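Local coordinates for lipid-transfer protein (Thermomonospora curvata, PDB 6OK1) that is a lipid-transfer protein with a thiolase-type fold and has no established function of its own, at residues A138-P142 and F143-T147; E207-L211 and L212-Q216; P299-L302 and P303-E307; G309-R313 and G314-D318. All coordinates share one frame; numbering follows the deposited sequence.

Followed from the N terminus, the four contacts come in series; none encloses or crosses another, and each is a turn or helix start within ten residues. Contact 1 folds the loop between helix 132-135 and helix 148-163. Contact 2 turns the chain after the short strand 209-210 and touches contact 3 by packing of Leu209 CD1 on Pro299 CG, 3.9 Å, which joins the N-terminal and C-terminal thiolase-like parts of the chain. Contact 3 starts helix 301-307. Contact 4, centred about 8 Å from the centre of contact 3, leads into helix 316-321, and the two are joined by the salt bridge from Arg313 NH1 to Glu307 OE2, 2.9 Å.

Contact 1: A138-P142 and F143-T147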
loop_
_atom_site.group_PDB
_atom_site.type_symbol
_atom_site.label_atom_id
_atom_site.label_comp_id
_atom_site.label_asym_id
_atom_site.label_seq_id
_atom_site.Cartn_x
_atom_site.Cartn_y
_atom_site.Cartn_z
ATOM N N ALA A 138 -10.787 -17.289 6.301
ATOM C CA ALA A 138 -11.670 -18.218 6.997
ATOM C C ALA A 138 -12.385 -19.160 6.044
ATOM O O ALA A 138 -12.811 -20.235 6.476
ATOM C CB ALA A 138 -12.695 -17.450 7.807
ATOM N N TRP A 139 -12.509 -18.787 4.774
ATOM C CA TRP A 139 -13.228 -19.611 3.792
ATOM C C TRP A 139 -12.322 -20.620 3.120
ATOM O O TRP A 139 -12.794 -21.426 2.306
ATOM C CB TRP A 139 -13.922 -18.704 2.732
ATOM C CG TRP A 139 -14.739 -17.709 3.477
ATOM C CD1 TRP A 139 -14.502 -16.366 3.570
ATOM C CD2 TRP A 139 -15.822 -17.996 4.358
ATOM N NE1 TRP A 139 -15.378 -15.803 4.461
ATOM C CE2 TRP A 139 -16.216 -16.777 4.946
ATOM C CE3 TRP A 139 -16.509 -19.163 4.710
ATOM C CZ2 TRP A 139 -17.249 -16.702 5.874
ATOM C CZ3 TRP A 139 -17.549 -19.089 5.606
ATOM C CH2 TRP A 139 -17.905 -17.872 6.194
ATOM N N LEU A 140 -11.039 -20.599 3.455
ATOM C CA LEU A 140 -10.013 -21.316 2.717
ATOM C C LEU A 140 -9.230 -22.235 3.640
ATOM O O LEU A 140 -9.255 -23.453 3.459
ATOM C CB LEU A 140 -9.080 -20.302 2.035
ATOM C CG LEU A 140 -9.760 -19.193 1.246
ATOM C CD1 LEU A 140 -8.702 -18.265 0.628
ATOM C CD2 LEU A 140 -10.629 -19.769 0.154
ATOM N N LEU A 141 -8.586 -21.693 4.658
ATOM C CA LEU A 141 -7.628 -22.490 5.425
ATOM C C LEU A 141 -8.266 -23.626 6.225
ATOM O O LEU A 141 -7.651 -24.700 6.359
ATOM C CB LEU A 141 -6.808 -21.564 6.343
ATOM C CG LEU A 141 -6.072 -20.432 5.607
ATOM C CD1 LEU A 141 -5.139 -19.725 6.623
ATOM C CD2 LEU A 141 -5.290 -20.885 4.382
ATOM N N PRO A 142 -9.472 -23.467 6.777
ATOM C CA PRO A 142 -10.079 -24.582 7.510
ATOM C C PRO A 142 -10.329 -25.790 6.672
ATOM O O PRO A 142 -10.524 -26.882 7.226
ATOM C CB PRO A 142 -11.396 -23.990 8.036
ATOM C CG PRO A 142 -11.118 -22.512 8.120
ATOM C CD PRO A 142 -10.257 -22.224 6.920
ATOM N N PHE A 143 -10.378 -25.612 5.356
ATOM C CA PHE A 143 -10.644 -26.679 4.426
ATOM C C PHE A 143 -9.381 -27.155 3.734
ATOM O O PHE A 143 -9.455 -28.023 2.865
ATOM C CB PHE A 143 -11.706 -26.200 3.418
ATOM C CG PHE A 143 -12.913 -25.614 4.101
ATOM C CD1 PHE A 143 -13.831 -26.439 4.740
ATOM C CD2 PHE A 143 -13.078 -24.238 4.194
ATOM C CE1 PHE A 143 -14.942 -25.901 5.390
ATOM C CE2 PHE A 143 -14.156 -23.704 4.896
ATOM C CZ PHE A 143 -15.079 -24.551 5.487
ATOM N N GLY A 144 -8.225 -26.594 4.081
ATOM C CA GLY A 144 -6.997 -26.996 3.441
ATOM C C GLY A 144 -6.781 -26.408 2.072
ATOM O O GLY A 144 -5.937 -26.912 1.328
ATOM N N LEU A 145 -7.507 -25.349 1.709
ATOM C CA LEU A 145 -7.309 -24.697 0.422
ATOM C C LEU A 145 -6.365 -23.530 0.693
ATOM O O LEU A 145 -6.774 -22.379 0.882
ATOM C CB LEU A 145 -8.639 -24.239 -0.186
ATOM C CG LEU A 145 -8.534 -23.911 -1.680
ATOM C CD1 LEU A 145 -8.407 -25.160 -2.538
ATOM C CD2 LEU A 145 -9.714 -23.043 -2.220
ATOM N N ASN A 146 -5.081 -23.867 0.811
ATOM C CA ASN A 146 -4.119 -22.953 1.433
ATOM C C ASN A 146 -2.997 -22.481 0.518
ATOM O O ASN A 146 -2.196 -21.643 0.953
ATOM C CB ASN A 146 -3.536 -23.586 2.711
ATOM C CG ASN A 146 -2.648 -24.772 2.459
ATOM O OD1 ASN A 146 -2.895 -25.565 1.572
ATOM N ND2 ASN A 146 -1.605 -24.916 3.288
ATOM N N THR A 147 -2.962 -22.889 -0.745
ATOM C CA THR A 147 -1.891 -22.410 -1.603
ATOM C C THR A 147 -2.397 -21.734 -2.872
ATOM O O THR A 147 -3.486 -22.051 -3.373
ATOM C CB THR A 147 -0.982 -23.557 -2.039
ATOM O OG1 THR A 147 -1.685 -24.409 -2.948
ATOM C CG2 THR A 147 -0.522 -24.374 -0.831
#
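Phe143 lies beside the carbonyls of Ala138 and Trp139 and against Pro142, where a Schellman pattern ends a short 3-10 segment in the loop between helix 132-135 and helix 148-163. With CG anti to the carbonyl carbon (chi1 -51°), its ring is carried back along the preceding residues. Phe143 CB stands 3.7 Å from Leu140 O, and Phe143 CG is 3.6 Å from Pro142 C. Phe143 CD2 approaches Trp139 O to 3.4 Å, and Phe143 CE2 is 4.0 Å from Ala138 O, both oxygens being oblique to the ring. One face is covered by Pro142 CB in a CH-pi contact, 4.3 Å from the Phe143 ring centroid and 15° off its normal.

Three backbone hydrogen bonds fix the turn. Leu140 O accepts from Phe143 N and, in the 6→1 bond, from Leu145 N, which arrive from opposite faces of the carbonyl plane; Leu141 O receives Gly144 N in the 5→2 bond. Gly144 carries the positive phi (78°) of the motif. Beyond it, Leu145 O bonds to Trp151 NE1, tying the turn to helix 148-163. Another chain of the assembly packs on Trp139, Pro142 and Phe143, so the loop also forms part of a subunit interface. Two apolar contacts flank the turn: Leu141 CD2 rests on Asn146 CB at 3.6 Å, and Leu140 CD2 meets Leu145 CD2 at 4.1 Å.

Contact 2: E207-L211 and L212-Q216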
loop_
_atom_site.group_PDB
_atom_site.type_symbol
_atom_site.label_atom_id
_atom_site.label_comp_id
_atom_site.label_asym_id
_atom_site.label_seq_id
_atom_site.Cartn_x
_atom_site.Cartn_y
_atom_site.Cartn_z
ATOM N N GLU A 207 -4.367 -31.283 -8.752
ATOM C CA GLU A 207 -4.983 -31.483 -10.049
ATOM C C GLU A 207 -5.849 -30.271 -10.363
ATOM O O GLU A 207 -6.611 -29.826 -9.492
ATOM C CB GLU A 207 -5.840 -32.751 -10.085
ATOM C CG GLU A 207 -5.037 -34.032 -9.828
ATOM C CD GLU A 207 -5.894 -35.293 -9.965
ATOM O OE1 GLU A 207 -6.672 -35.385 -10.935
ATOM O OE2 GLU A 207 -5.824 -36.164 -9.085
ATOM N N PRO A 208 -5.798 -29.737 -11.592
ATOM C CA PRO A 208 -5.122 -30.290 -12.786
ATOM C C PRO A 208 -3.728 -29.738 -13.073
ATOM O O PRO A 208 -3.326 -29.690 -14.242
ATOM C CB PRO A 208 -6.075 -29.893 -13.904
ATOM C CG PRO A 208 -6.557 -28.522 -13.459
ATOM C CD PRO A 208 -6.741 -28.662 -11.969
ATOM N N LEU A 209 -3.012 -29.297 -12.046
ATOM C CA LEU A 209 -1.695 -28.678 -12.214
ATOM C C LEU A 209 -0.585 -29.666 -11.859
ATOM O O LEU A 209 -0.528 -30.173 -10.732
ATOM C CB LEU A 209 -1.554 -27.425 -11.343
ATOM C CG LEU A 209 -2.216 -26.151 -11.866
ATOM C CD1 LEU A 209 -3.700 -26.302 -12.045
ATOM C CD2 LEU A 209 -1.920 -25.005 -10.920
ATOM N N HIS A 210 0.326 -29.875 -12.808
ATOM C CA HIS A 210 1.575 -30.585 -12.602
ATOM C C HIS A 210 2.607 -29.655 -11.965
ATOM O O HIS A 210 2.485 -28.432 -11.994
ATOM C CB HIS A 210 2.134 -31.077 -13.943
ATOM C CG HIS A 210 1.310 -32.132 -14.621
ATOM N ND1 HIS A 210 1.607 -33.472 -14.517
ATOM C CD2 HIS A 210 0.243 -32.048 -15.450
ATOM C CE1 HIS A 210 0.741 -34.173 -15.232
ATOM N NE2 HIS A 210 -0.114 -33.333 -15.791
ATOM N N LEU A 211 3.697 -30.250 -11.494
ATOM C CA LEU A 211 4.828 -29.450 -11.026
ATOM C C LEU A 211 5.274 -28.436 -12.077
ATOM O O LEU A 211 5.522 -27.269 -11.757
ATOM C CB LEU A 211 5.967 -30.389 -10.658
ATOM C CG LEU A 211 7.254 -29.716 -10.218
ATOM C CD1 LEU A 211 7.018 -28.811 -9.033
ATOM C CD2 LEU A 211 8.238 -30.790 -9.866
ATOM N N LEU A 212 5.340 -28.842 -13.346
ATOM C CA LEU A 212 5.830 -27.928 -14.364
ATOM C C LEU A 212 4.780 -26.909 -14.839
ATOM O O LEU A 212 5.099 -26.098 -15.708
ATOM C CB LEU A 212 6.408 -28.730 -15.555
ATOM C CG LEU A 212 7.805 -29.275 -15.265
ATOM C CD1 LEU A 212 8.212 -30.255 -16.333
ATOM C CD2 LEU A 212 8.819 -28.145 -15.180
ATOM N N ASP A 213 3.569 -26.882 -14.246
ATOM C CA ASP A 213 2.629 -25.771 -14.433
ATOM C C ASP A 213 2.879 -24.627 -13.466
ATOM O O ASP A 213 2.225 -23.581 -13.586
ATOM C CB ASP A 213 1.187 -26.253 -14.241
ATOM C CG ASP A 213 0.743 -27.147 -15.353
ATOM O OD1 ASP A 213 0.923 -26.723 -16.505
ATOM O OD2 ASP A 213 0.252 -28.257 -15.066
ATOM N N CYS A 214 3.801 -24.803 -12.521
ATOM C CA CYS A 214 3.984 -23.901 -11.393
ATOM C C CYS A 214 5.371 -23.291 -11.437
ATOM O O CYS A 214 6.350 -24.015 -11.599
ATOM C CB CYS A 214 3.832 -24.632 -10.061
ATOM S SG CYS A 214 2.300 -25.533 -9.893
ATOM N N CYS A 215 5.458 -21.977 -11.239
ATOM C CA CYS A 215 6.781 -21.357 -11.206
ATOM C C CYS A 215 7.412 -21.535 -9.815
ATOM O O CYS A 215 6.742 -21.804 -8.819
ATOM C CB CYS A 215 6.711 -19.868 -11.608
ATOM S SG CYS A 215 6.080 -18.793 -10.335
ATOM N N GLN A 216 8.730 -21.430 -9.765
ATOM C CA GLN A 216 9.442 -21.476 -8.492
ATOM C C GLN A 216 9.628 -20.056 -7.969
ATOM O O GLN A 216 9.514 -19.074 -8.709
ATOM C CB GLN A 216 10.818 -22.128 -8.655
ATOM C CG GLN A 216 10.841 -23.584 -9.153
ATOM C CD GLN A 216 12.253 -24.189 -9.092
ATOM O OE1 GLN A 216 13.178 -23.576 -8.569
ATOM N NE2 GLN A 216 12.413 -25.389 -9.630
HETATM O O HOH W 1 -1.738 -29.377 -16.406
#
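Asp213 reaches back to His210 N, holding a tight turn just after strand 209-210. Asp213 OD2 accepts the N-H of His210 N through the anti lone pair, at 2.8 Å and with an N-H...O angle of 154°. In return Asp213 N donates to His210 O at 2.9 Å, so the two residues are joined by a reciprocal pair of bonds. The carboxylate comes back this way because its CG is anti to the carbonyl carbon (chi1 -70°). A third bond, Cys214 N to Leu211 O at 3.1 Å, continues the turn.

OD2 has a second donor: a water gives one hydrogen to Asp213 OD2 at 2.6 Å and the other to Pro208 O at 2.7 Å, bridging the carboxylate to the residue that follows a cis peptide bond. Asp213 OD2 also lies near the plane of the His210 ring, 3.8 Å from His210 CD2 at its edge, with ring and carboxylate planes 58° apart. The other oxygen, OD1, is bound by Thr298 OG1 and His199 NE2. For His210, ND1 bonds to Ser202 O while the ring stacks on Trp204.

Both carboxylate oxygens of buried Asp213 therefore have two hydrogen-bonding partners each, from protein and water. These four partners satisfy both oxygens and fix the rotation of the group.

Contact 3: P299-L302 and P303-E307; sequences PLVL and PQLEE
The N-terminal turn of helix 301-307 is the setting, a proline-containing helix start in the C-terminal thiolase-like part of the chain. Leu300 O, at the start of the helix, is gripped twice by Gln304: by the backbone N at 3.3 Å and by the side-chain NE2, also at 3.3 Å, the two donors coming from opposite faces of the carbonyl plane. The oxygen lies in the Gln304 amide plane, only 6° out of it, although NE2 meets the carbonyl from above, 55° out of the carbonyl plane. Gln304 gets there with CG anti to the carbonyl carbon (chi1 -78°) and the rest of the chain extended; Gln304 CG passes 3.2 Å from Leu300 O. NE2 also donates to Tyr294 O, and OE1 accepts a bond from Thr375 OG1, so the amide is held at both ends.

Helical bonding continues with Leu305 N to Val301 O at 3.2 Å, and then with a weak bond from Glu306 N to Leu302 O. Pro303 has no N-H to offer; its ring packs against the first turn, Pro303 CD lying 3.3 Å from Pro299 O and Pro303 CG 4.1 Å from Leu300 CD2. On another flank, Val301 CG1 comes loosely against Leu305 CD1 at 4.5 Å.

Every touching residue is buried, and the surroundings are mostly helical. Helix 148-163 covers Leu300 and Pro303 with Val152 and Tyr159, helix 167-182 lays Val173 against Val301 and Leu302, and helix 316-321 meets Leu302 and Leu305 through Ile320, while Thr375 marks the nearby strand 371-375.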
loop_
_atom_site.group_PDB
_atom_site.type_symbol
_atom_site.label_atom_id
_atom_site.label_comp_id
_atom_site.label_asym_id
_atom_site.label_seq_id
_atom_site.Cartn_x
_atom_site.Cartn_y
_atom_site.Cartn_z
ATOM N N PRO A 299 -2.306 -22.246 -16.314
ATOM C CA PRO A 299 -3.658 -22.383 -16.885
ATOM C C PRO A 299 -4.336 -21.072 -17.183
ATOM O O PRO A 299 -5.147 -21.022 -18.111
ATOM C CB PRO A 299 -4.422 -23.168 -15.820
ATOM C CG PRO A 299 -3.339 -23.918 -15.079
ATOM C CD PRO A 299 -2.178 -22.978 -15.039
ATOM N N LEU A 300 -4.081 -20.019 -16.405
ATOM C CA LEU A 300 -4.795 -18.776 -16.634
ATOM C C LEU A 300 -4.234 -17.999 -17.811
ATOM O O LEU A 300 -4.769 -16.945 -18.147
ATOM C CB LEU A 300 -4.783 -17.906 -15.370
ATOM C CG LEU A 300 -5.454 -18.558 -14.147
ATOM C CD1 LEU A 300 -5.437 -17.653 -12.909
ATOM C CD2 LEU A 300 -6.875 -18.964 -14.451
ATOM N N VAL A 301 -3.189 -18.506 -18.460
ATOM C CA VAL A 301 -2.771 -17.891 -19.717
ATOM C C VAL A 301 -3.857 -18.041 -20.764
ATOM O O VAL A 301 -4.033 -17.154 -21.611
ATOM C CB VAL A 301 -1.436 -18.493 -20.179
ATOM C CG1 VAL A 301 -1.074 -18.010 -21.605
ATOM C CG2 VAL A 301 -0.326 -18.107 -19.204
ATOM N N LEU A 302 -4.613 -19.156 -20.736
ATOM C CA LEU A 302 -5.597 -19.403 -21.769
ATOM C C LEU A 302 -6.743 -18.382 -21.707
ATOM O O LEU A 302 -7.017 -17.740 -22.715
ATOM C CB LEU A 302 -6.098 -20.850 -21.705
ATOM C CG LEU A 302 -5.224 -21.888 -22.424
ATOM C CD1 LEU A 302 -3.904 -22.090 -21.700
ATOM C CD2 LEU A 302 -5.914 -23.241 -22.530
ATOM N N PRO A 303 -7.407 -18.210 -20.562
ATOM C CA PRO A 303 -8.451 -17.165 -20.533
ATOM C C PRO A 303 -7.909 -15.759 -20.737
ATOM O O PRO A 303 -8.652 -14.896 -21.215
ATOM C CB PRO A 303 -9.092 -17.349 -19.147
ATOM C CG PRO A 303 -8.061 -18.137 -18.330
ATOM C CD PRO A 303 -7.400 -19.029 -19.349
ATOM N N GLN A 304 -6.639 -15.492 -20.416
ATOM C CA GLN A 304 -6.080 -14.183 -20.721
ATOM C C GLN A 304 -6.149 -13.906 -22.216
ATOM O O GLN A 304 -6.543 -12.814 -22.638
ATOM C CB GLN A 304 -4.639 -14.087 -20.252
ATOM C CG GLN A 304 -4.478 -13.854 -18.773
ATOM C CD GLN A 304 -3.035 -13.631 -18.456
ATOM O OE1 GLN A 304 -2.485 -12.555 -18.716
ATOM N NE2 GLN A 304 -2.387 -14.670 -17.967
ATOM N N LEU A 305 -5.770 -14.887 -23.035
ATOM C CA LEU A 305 -5.822 -14.682 -24.484
ATOM C C LEU A 305 -7.236 -14.358 -24.943
ATOM O O LEU A 305 -7.450 -13.524 -25.842
ATOM C CB LEU A 305 -5.285 -15.926 -25.199
ATOM C CG LEU A 305 -3.776 -16.169 -25.054
ATOM C CD1 LEU A 305 -3.428 -17.622 -25.362
ATOM C CD2 LEU A 305 -2.988 -15.194 -25.962
ATOM N N GLU A 306 -8.213 -15.002 -24.329
ATOM C CA GLU A 306 -9.605 -14.786 -24.690
ATOM C C GLU A 306 -10.110 -13.434 -24.203
ATOM O O GLU A 306 -10.786 -12.709 -24.951
ATOM C CB GLU A 306 -10.428 -15.941 -24.142
ATOM C CG GLU A 306 -9.937 -17.264 -24.708
ATOM C CD GLU A 306 -10.529 -18.479 -24.029
ATOM O OE1 GLU A 306 -11.476 -18.306 -23.243
ATOM O OE2 GLU A 306 -10.088 -19.609 -24.317
ATOM N N GLU A 307 -9.778 -13.066 -22.966
ATOM C CA GLU A 307 -10.192 -11.775 -22.434
ATOM C C GLU A 307 -9.634 -10.625 -23.250
ATOM O O GLU A 307 -10.287 -9.577 -23.362
ATOM C CB GLU A 307 -9.740 -11.633 -20.981
ATOM C CG GLU A 307 -10.500 -12.538 -19.998
ATOM C CD GLU A 307 -11.959 -12.167 -19.814
ATOM O OE1 GLU A 307 -12.389 -11.075 -20.267
ATOM O OE2 GLU A 307 -12.708 -12.985 -19.235
#

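Contact 4: G309-R313 and G314-D318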
loop_
_atom_site.group_PDB
_atom_site.type_symbol
_atom_site.label_atom_id
_atom_site.label_comp_id
_atom_site.label_asym_id
_atom_site.label_seq_id
_atom_site.Cartn_x
_atom_site.Cartn_y
_atom_site.Cartn_z
ATOM N N GLY A 309 -8.926 -10.629 -26.442
ATOM C CA GLY A 309 -9.426 -10.596 -27.797
ATOM C C GLY A 309 -8.554 -11.254 -28.851
ATOM O O GLY A 309 -8.781 -11.023 -30.052
ATOM N N PHE A 310 -7.562 -12.050 -28.463
ATOM C CA PHE A 310 -6.704 -12.705 -29.446
ATOM C C PHE A 310 -7.324 -13.962 -30.036
ATOM O O PHE A 310 -6.883 -14.416 -31.100
ATOM C CB PHE A 310 -5.354 -13.044 -28.822
ATOM C CG PHE A 310 -4.568 -11.844 -28.441
ATOM C CD1 PHE A 310 -4.073 -10.984 -29.416
ATOM C CD2 PHE A 310 -4.324 -11.555 -27.114
ATOM C CE1 PHE A 310 -3.348 -9.857 -29.062
ATOM C CE2 PHE A 310 -3.600 -10.419 -26.752
ATOM C CZ PHE A 310 -3.118 -9.570 -27.730
ATOM N N CYS A 311 -8.328 -14.533 -29.380
ATOM C CA CYS A 311 -9.070 -15.672 -29.913
ATOM C C CYS A 311 -10.437 -15.675 -29.238
ATOM O O CYS A 311 -10.685 -14.907 -28.305
ATOM C CB CYS A 311 -8.312 -16.972 -29.674
ATOM S SG CYS A 311 -8.062 -17.273 -27.899
ATOM N N ALA A 312 -11.319 -16.553 -29.710
ATOM C CA ALA A 312 -12.675 -16.659 -29.193
ATOM C C ALA A 312 -12.698 -17.352 -27.830
ATOM O O ALA A 312 -11.775 -18.084 -27.462
ATOM C CB ALA A 312 -13.558 -17.443 -30.172
ATOM N N ARG A 313 -13.783 -17.121 -27.081
ATOM C CA ARG A 313 -13.982 -17.806 -25.802
ATOM C C ARG A 313 -13.851 -19.311 -25.968
ATOM O O ARG A 313 -14.463 -19.905 -26.864
ATOM C CB ARG A 313 -15.367 -17.494 -25.232
ATOM C CG ARG A 313 -15.574 -16.114 -24.785
ATOM C CD ARG A 313 -14.852 -15.892 -23.499
ATOM N NE ARG A 313 -14.981 -14.512 -23.105
ATOM C CZ ARG A 313 -14.309 -13.978 -22.109
ATOM N NH1 ARG A 313 -13.457 -14.729 -21.407
ATOM N NH2 ARG A 313 -14.499 -12.700 -21.834
ATOM N N GLY A 314 -13.076 -19.928 -25.080
ATOM C CA GLY A 314 -12.841 -21.362 -25.091
ATOM C C GLY A 314 -11.902 -21.882 -26.156
ATOM O O GLY A 314 -11.663 -23.096 -26.199
ATOM N N GLU A 315 -11.358 -21.022 -27.016
ATOM C CA GLU A 315 -10.502 -21.475 -28.097
ATOM C C GLU A 315 -9.024 -21.137 -27.911
ATOM O O GLU A 315 -8.238 -21.330 -28.843
ATOM C CB GLU A 315 -11.039 -20.903 -29.423
ATOM C CG GLU A 315 -12.498 -21.285 -29.599
ATOM C CD GLU A 315 -13.003 -21.167 -31.013
ATOM O OE1 GLU A 315 -12.363 -20.473 -31.818
ATOM O OE2 GLU A 315 -14.050 -21.776 -31.311
ATOM N N ALA A 316 -8.607 -20.678 -26.725
ATOM C CA ALA A 316 -7.184 -20.473 -26.490
ATOM C C ALA A 316 -6.387 -21.740 -26.715
ATOM O O ALA A 316 -5.244 -21.679 -27.182
ATOM C CB ALA A 316 -6.947 -19.948 -25.074
ATOM N N LYS A 317 -6.948 -22.897 -26.373
ATOM C CA LYS A 317 -6.211 -24.136 -26.568
ATOM C C LYS A 317 -5.868 -24.324 -28.040
ATOM O O LYS A 317 -4.787 -24.817 -28.385
ATOM C CB LYS A 317 -7.017 -25.328 -26.057
ATOM C CG LYS A 317 -8.308 -25.590 -26.839
ATOM C CD LYS A 317 -9.150 -26.675 -26.132
ATOM C CE LYS A 317 -10.474 -26.936 -26.854
ATOM N NZ LYS A 317 -10.210 -27.478 -28.214
ATOM N N ASP A 318 -6.766 -23.894 -28.918
ATOM C CA ASP A 318 -6.533 -24.013 -30.358
ATOM C C ASP A 318 -5.531 -22.973 -30.851
ATOM O O ASP A 318 -4.648 -23.289 -31.657
ATOM C CB ASP A 318 -7.870 -23.884 -31.082
ATOM C CG ASP A 318 -8.899 -24.862 -30.564
ATOM O OD1 ASP A 318 -8.617 -26.072 -30.576
ATOM O OD2 ASP A 318 -9.978 -24.434 -30.117
HETATM O O HOH W 2 -10.459 -18.467 -31.942
#
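Ala312 and Glu315 face each other across the turn: Glu315 N donates to Ala312 O at 3.0 Å, with an N-H...O angle of 158° and the donor above the carbonyl plane. Their side chains meet too, Glu315 OE1 lying 3.6 Å from Ala312 CB. The glutamate is placed by CG standing anti to the carbonyl carbon with an extended chain beyond it, which runs back over the turn so that Glu315 CG passes 3.6 Å from Arg313 O. A water completes this edge, donating to Glu315 OE1 at 2.8 Å and accepting from Ala312 N at 3.1 Å. On the helix side, Cys311 SG touches Ala316 CA at 3.6 Å; the CB-SG bond of the cysteine lies between the backbone N and the carbonyl carbon (chi1 61°), turning the sulfur toward that residue.

The next shell belongs to helix 301-307. Glu306 receives backbone N-H groups through its carboxylate, Ala316 N on OE2 and, probably, Gly314 N on OE1, so a single side chain holds the turn and the first helical residue together. The Arg313 guanidinium turns to Glu307, and Leu302 packs on Ala316.

Gly314 occupies the third position of the turn with positive phi (75°), as a type II turn requires there. The whole is a type II beta turn from Ala312 to Glu315 whose last residue is the N-cap of helix 316-321, linking helix 301-307 to that helix after the Schellman motif at Gly309.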